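Local coordinates for DPS family dna-binding stress response protein (Thermosynechococcus elongatus, PDB 2C41), which binds and oxidises iron as an antioxidant Dps protein, and probably binds DNA as well, at the interface of chains A and B. Numbering follows the deposited sequence. Chains: chain A/B, DPS family dna-binding stress response protein.

Contact 1: the interface of chains A and B. Residues chain A 64, 67, 72-73; chain B 34-35, 45.
A:Glu64 and B:His45 approach tip to tip across the subunit boundary, carboxylate and imidazole planes turned only 21° from each other, with OE2 at the edge of the ring and in its plane. A:Glu64 OE2 and B:His45 NE2 are too far apart for a direct bond, and the polar link is made by water 1. The water lies 2.8 Å from the imidazole NE2 of B:His45, in the plane of the ring and nearly straight at the hydrogen (173°), and 2.7 Å from the other carboxylate oxygen, A:Glu64 OE1. The two oxygens thus divide their work, one serving the water and the other facing ring edges. Glutamate and histidine from neighbouring subunits are the ligands that Dps proteins use to build their ferroxidase centre, so the bridge probably shows such a centre with water between these ligands.

B:Trp34 lies alongside this pair. A:Glu64 OE2 stands in the indole plane at the edge, 3.4 Å from B:Trp34 CD1, while A:Glu64 CG packs 3.5 Å from the same carbon; the glutamate crosses the tryptophan at about a right angle. With CG anti to its carbonyl carbon (chi1 -61°) and an extended chain beyond, A:Glu64 reaches past the indole to the histidine. Further out, A:Pro73 CG touches the benzo carbon B:Trp34 CE3 at 3.9 Å, and A:Leu67 lies across the tryptophan at about a right angle, against its CB and carbonyl oxygen; together they probably help hold the indole beside the carboxylate. B:Leu35 closes this side by its CD2 branch, 3.8 Å from A:Pro73 CD and also against A:Gln72 CG.

In the ferritin-like four-helix bundle, A:Glu64 and A:Leu67 come from the last turns of helix 41-68, with A:Gln72 and A:Pro73 in the loop that follows. Chain B contributes the end of helix 6-35 and, through B:His45, the start of its own helix 41-68.

Contact 2: the interface of chains A and B. Residues chain A 24, 27-28, 31, 81, 88-89; chain B 75, 77, 80.
This two-fold dimer interface of the Dps family, within the ferritin-like dodecamer, sets the connecting segment of one subunit against the first helix of its neighbour and so helps join subunits into the shell. B:Pro77, at the start of the 3-10 helix 77-79, hides 105 Å² here, more than any other residue of the patch. Its ring is met on several sides. A:Leu27 CB lies 3.9 Å from B:Pro77 CG, and A:Pro88 CB lies 4.0 Å from B:Pro77 CB. The amide nitrogen A:Asn28 ND2 makes a close contact, not a hydrogen bond, 3.2 Å from B:Pro77 CG, with the asparagine crossing the pyrrolidine at about a right angle. A:Leu81 touches the carbonyl end of the same proline through its CD2 methyl.

A second strip joins A:Lys31 to B:Ala75. The lysine sets CG anti to its backbone N (chi1 171°) and continues extended, which lays CB, CG and CD along the alanine; A:Lys31 CG is 3.6 Å from the methyl carbon B:Ala75 CB. Beyond this strip, the lysine amine hydrogen-bonds within its own chain, A:Lys31 NZ to the A:Ser89 hydroxyl OG at 2.8 Å, a bond that probably steadies the far end of the aliphatic chain. An alanine in place of A:Lys31 would probably open a gap beside the B:Ala75 methyl and leave the A:Ser89 hydroxyl without its amine mate.

Polar groups meet through water 2 instead of directly. It sits 2.6 Å from the phenol oxygen B:Tyr80 OH, in the plane of the ring at its edge, and also contacts the backbone carbonyls A:Leu27 O and B:Ala75 O, so two main chains and one side chain share it. Both methyl branches of A:Leu27 point to the tyrosine, A:Leu27 CD1 standing 4.1 Å from B:Tyr80 CE2, and the leucine runs at a slant to the tyrosine side chain.

Contact 1: the interface of chains A and B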
loop_
_atom_site.group_PDB
_atom_site.type_symbol
_atom_site.label_atom_id
_atom_site.label_comp_id
_atom_site.label_asym_id
_atom_site.label_seq_id
_atom_site.Cartn_x
_atom_site.Cartn_y
_atom_site.Cartn_z
ATOM N N GLU A 64 -7.530 -11.079 26.769
ATOM C CA GLU A 64 -6.612 -12.169 26.457
ATOM C C GLU A 64 -5.472 -12.286 27.478
ATOM O O GLU A 64 -4.928 -13.371 27.676
ATOM C CB GLU A 64 -6.127 -12.088 25.003
ATOM C CG GLU A 64 -7.326 -12.210 24.040
ATOM C CD GLU A 64 -6.975 -12.692 22.645
ATOM O OE1 GLU A 64 -5.860 -12.405 22.156
ATOM O OE2 GLU A 64 -7.849 -13.346 22.032
ATOM N N LEU A 67 -6.476 -14.939 29.868
ATOM C CA LEU A 67 -6.244 -16.279 29.309
ATOM C C LEU A 67 -4.776 -16.690 29.377
ATOM O O LEU A 67 -4.460 -17.848 29.653
ATOM C CB LEU A 67 -6.684 -16.359 27.843
ATOM C CG LEU A 67 -8.151 -16.461 27.407
ATOM C CD1 LEU A 67 -9.020 -17.268 28.346
ATOM C CD2 LEU A 67 -8.740 -15.110 27.152
ATOM N N GLN A 72 -9.808 -16.700 33.149
ATOM C CA GLN A 72 -10.782 -16.334 32.135
ATOM C C GLN A 72 -11.151 -14.858 32.221
ATOM O O GLN A 72 -11.215 -14.284 33.315
ATOM C CB GLN A 72 -12.036 -17.185 32.233
ATOM C CG GLN A 72 -11.886 -18.596 31.708
ATOM C CD GLN A 72 -13.212 -19.325 31.708
ATOM O OE1 GLN A 72 -14.246 -18.759 32.067
ATOM N NE2 GLN A 72 -13.193 -20.583 31.313
ATOM N N PRO A 73 -11.413 -14.233 31.059
ATOM C CA PRO A 73 -11.849 -12.845 31.087
ATOM C C PRO A 73 -13.328 -12.762 31.461
ATOM O O PRO A 73 -14.001 -13.798 31.574
ATOM C CB PRO A 73 -11.647 -12.390 29.636
ATOM C CG PRO A 73 -11.874 -13.636 28.826
ATOM C CD PRO A 73 -11.339 -14.766 29.681
ATOM N N TRP B 34 -12.531 -15.731 22.775
ATOM C CA TRP B 34 -11.643 -15.872 23.930
ATOM C C TRP B 34 -11.689 -17.257 24.567
ATOM O O TRP B 34 -10.658 -17.765 25.024
ATOM C CB TRP B 34 -11.950 -14.825 25.005
ATOM C CG TRP B 34 -11.766 -13.417 24.574
ATOM C CD1 TRP B 34 -10.778 -12.920 23.755
ATOM C CD2 TRP B 34 -12.588 -12.304 24.941
ATOM N NE1 TRP B 34 -10.946 -11.562 23.590
ATOM C CE2 TRP B 34 -12.053 -11.161 24.301
ATOM C CE3 TRP B 34 -13.733 -12.162 25.750
ATOM C CZ2 TRP B 34 -12.609 -9.881 24.462
ATOM C CZ3 TRP B 34 -14.302 -10.900 25.895
ATOM C CH2 TRP B 34 -13.735 -9.770 25.257
ATOM N N LEU B 35 -12.873 -17.861 24.597
ATOM C CA LEU B 35 -13.083 -19.075 25.394
ATOM C C LEU B 35 -13.075 -20.380 24.605
ATOM O O LEU B 35 -13.136 -21.472 25.191
ATOM C CB LEU B 35 -14.361 -18.965 26.229
ATOM C CG LEU B 35 -14.439 -17.797 27.218
ATOM C CD1 LEU B 35 -15.707 -17.927 28.041
ATOM C CD2 LEU B 35 -13.212 -17.745 28.127
ATOM N N HIS B 45 -10.811 -19.702 16.764
ATOM C CA HIS B 45 -10.400 -18.395 17.302
ATOM C C HIS B 45 -10.515 -17.354 16.184
ATOM O O HIS B 45 -11.080 -16.262 16.382
ATOM C CB HIS B 45 -8.961 -18.503 17.824
ATOM C CG HIS B 45 -8.474 -17.299 18.570
ATOM N ND1 HIS B 45 -9.019 -16.884 19.770
ATOM C CD2 HIS B 45 -7.449 -16.453 18.309
ATOM C CE1 HIS B 45 -8.356 -15.829 20.208
ATOM N NE2 HIS B 45 -7.402 -15.545 19.337
HETATM O O HOH W 1 -5.480 -13.521 19.743
#

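Contact 2: the interface of chains A and B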
loop_
_atom_site.group_PDB
_atom_site.type_symbol
_atom_site.label_atom_id
_atom_site.label_comp_id
_atom_site.label_asym_id
_atom_site.label_seq_id
_atom_site.Cartn_x
_atom_site.Cartn_y
_atom_site.Cartn_z
ATOM N N VAL A 24 -17.206 -0.648 28.807
ATOM C CA VAL A 24 -18.122 0.438 29.163
ATOM C C VAL A 24 -17.607 1.793 28.633
ATOM O O VAL A 24 -18.370 2.595 28.095
ATOM C CB VAL A 24 -18.344 0.502 30.694
ATOM C CG1 VAL A 24 -19.226 1.711 31.072
ATOM C CG2 VAL A 24 -18.965 -0.801 31.204
ATOM N N LEU A 27 -18.270 1.947 24.923
ATOM C CA LEU A 27 -19.683 2.178 24.628
ATOM C C LEU A 27 -20.106 3.612 24.971
ATOM O O LEU A 27 -20.902 4.206 24.243
ATOM C CB LEU A 27 -20.583 1.141 25.315
ATOM C CG LEU A 27 -20.377 -0.294 24.812
ATOM C CD1 LEU A 27 -21.178 -1.293 25.640
ATOM C CD2 LEU A 27 -20.706 -0.414 23.316
ATOM N N ASN A 28 -19.555 4.158 26.059
ATOM C CA ASN A 28 -19.715 5.589 26.377
ATOM C C ASN A 28 -19.234 6.470 25.221
ATOM O O ASN A 28 -19.931 7.401 24.819
ATOM C CB ASN A 28 -18.950 5.988 27.644
ATOM C CG ASN A 28 -19.655 5.579 28.937
ATOM O OD1 ASN A 28 -19.109 5.771 30.034
ATOM N ND2 ASN A 28 -20.855 5.012 28.819
ATOM N N LYS A 31 -21.685 6.515 22.441
ATOM C CA LYS A 31 -22.750 7.451 22.779
ATOM C C LYS A 31 -22.364 8.890 22.418
ATOM O O LYS A 31 -23.121 9.585 21.754
ATOM C CB LYS A 31 -23.124 7.356 24.266
ATOM C CG LYS A 31 -24.084 8.475 24.700
ATOM C CD LYS A 31 -24.652 8.214 26.082
ATOM C CE LYS A 31 -25.567 9.358 26.518
ATOM N NZ LYS A 31 -25.864 9.233 27.984
ATOM N N LEU A 81 -21.503 -4.723 33.231
ATOM C CA LEU A 81 -21.969 -3.647 34.110
ATOM C C LEU A 81 -21.912 -4.012 35.605
ATOM O O LEU A 81 -21.996 -3.129 36.469
ATOM C CB LEU A 81 -23.383 -3.213 33.688
ATOM C CG LEU A 81 -23.643 -1.998 32.774
ATOM C CD1 LEU A 81 -22.434 -1.428 32.058
ATOM C CD2 LEU A 81 -24.778 -2.272 31.797
ATOM N N PRO A 88 -21.349 3.974 33.610
ATOM C CA PRO A 88 -21.971 3.877 32.295
ATOM C C PRO A 88 -22.805 5.136 32.071
ATOM O O PRO A 88 -23.510 5.576 32.984
ATOM C CB PRO A 88 -22.869 2.637 32.418
ATOM C CG PRO A 88 -23.179 2.545 33.893
ATOM C CD PRO A 88 -21.925 3.010 34.572
ATOM N N SER A 89 -22.687 5.737 30.892
ATOM C CA SER A 89 -23.362 7.005 30.630
ATOM C C SER A 89 -24.870 6.838 30.648
ATOM O O SER A 89 -25.398 5.852 30.130
ATOM C CB SER A 89 -22.908 7.602 29.295
ATOM O OG SER A 89 -23.383 8.929 29.167
ATOM N N ALA B 75 -27.871 4.195 23.287
ATOM C CA ALA B 75 -26.570 4.810 23.577
ATOM C C ALA B 75 -26.082 4.570 25.002
ATOM O O ALA B 75 -24.885 4.371 25.228
ATOM C CB ALA B 75 -26.617 6.318 23.275
ATOM N N PRO B 77 -25.058 2.511 27.895
ATOM C CA PRO B 77 -24.668 1.093 27.973
ATOM C C PRO B 77 -25.663 0.190 28.715
ATOM O O PRO B 77 -25.818 -0.979 28.342
ATOM C CB PRO B 77 -23.327 1.157 28.708
ATOM C CG PRO B 77 -22.753 2.474 28.262
ATOM C CD PRO B 77 -23.960 3.395 28.326
ATOM N N TYR B 80 -28.649 -1.552 26.466
ATOM C CA TYR B 80 -28.487 -2.590 25.444
ATOM C C TYR B 80 -29.205 -3.892 25.777
ATOM O O TYR B 80 -29.934 -4.425 24.940
ATOM C CB TYR B 80 -27.016 -2.855 25.131
ATOM C CG TYR B 80 -26.381 -1.755 24.319
ATOM C CD1 TYR B 80 -26.769 -1.523 22.996
ATOM C CD2 TYR B 80 -25.383 -0.954 24.866
ATOM C CE1 TYR B 80 -26.189 -0.502 22.244
ATOM C CE2 TYR B 80 -24.781 0.054 24.121
ATOM C CZ TYR B 80 -25.199 0.272 22.806
ATOM O OH TYR B 80 -24.618 1.261 22.059
HETATM O O HOH W 2 -23.286 2.927 23.621
#

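The C-alpha centres of contact 1 and contact 2 lie about 22 Å apart on one two-fold interface, and the chains trade roles between them. In contact 1 the partner's first helix is met near its end by chain A's segment around residues 72-73; in contact 2 chain A's own first helix is met by chain B's residues 75-80. Through the two-fold axis, the segment after helix 41-68 of each subunit therefore follows the first helix of the other, from its end back towards its middle. Packing at contact 2 may thus help hold the subunits in register for the probable metal site of contact 1.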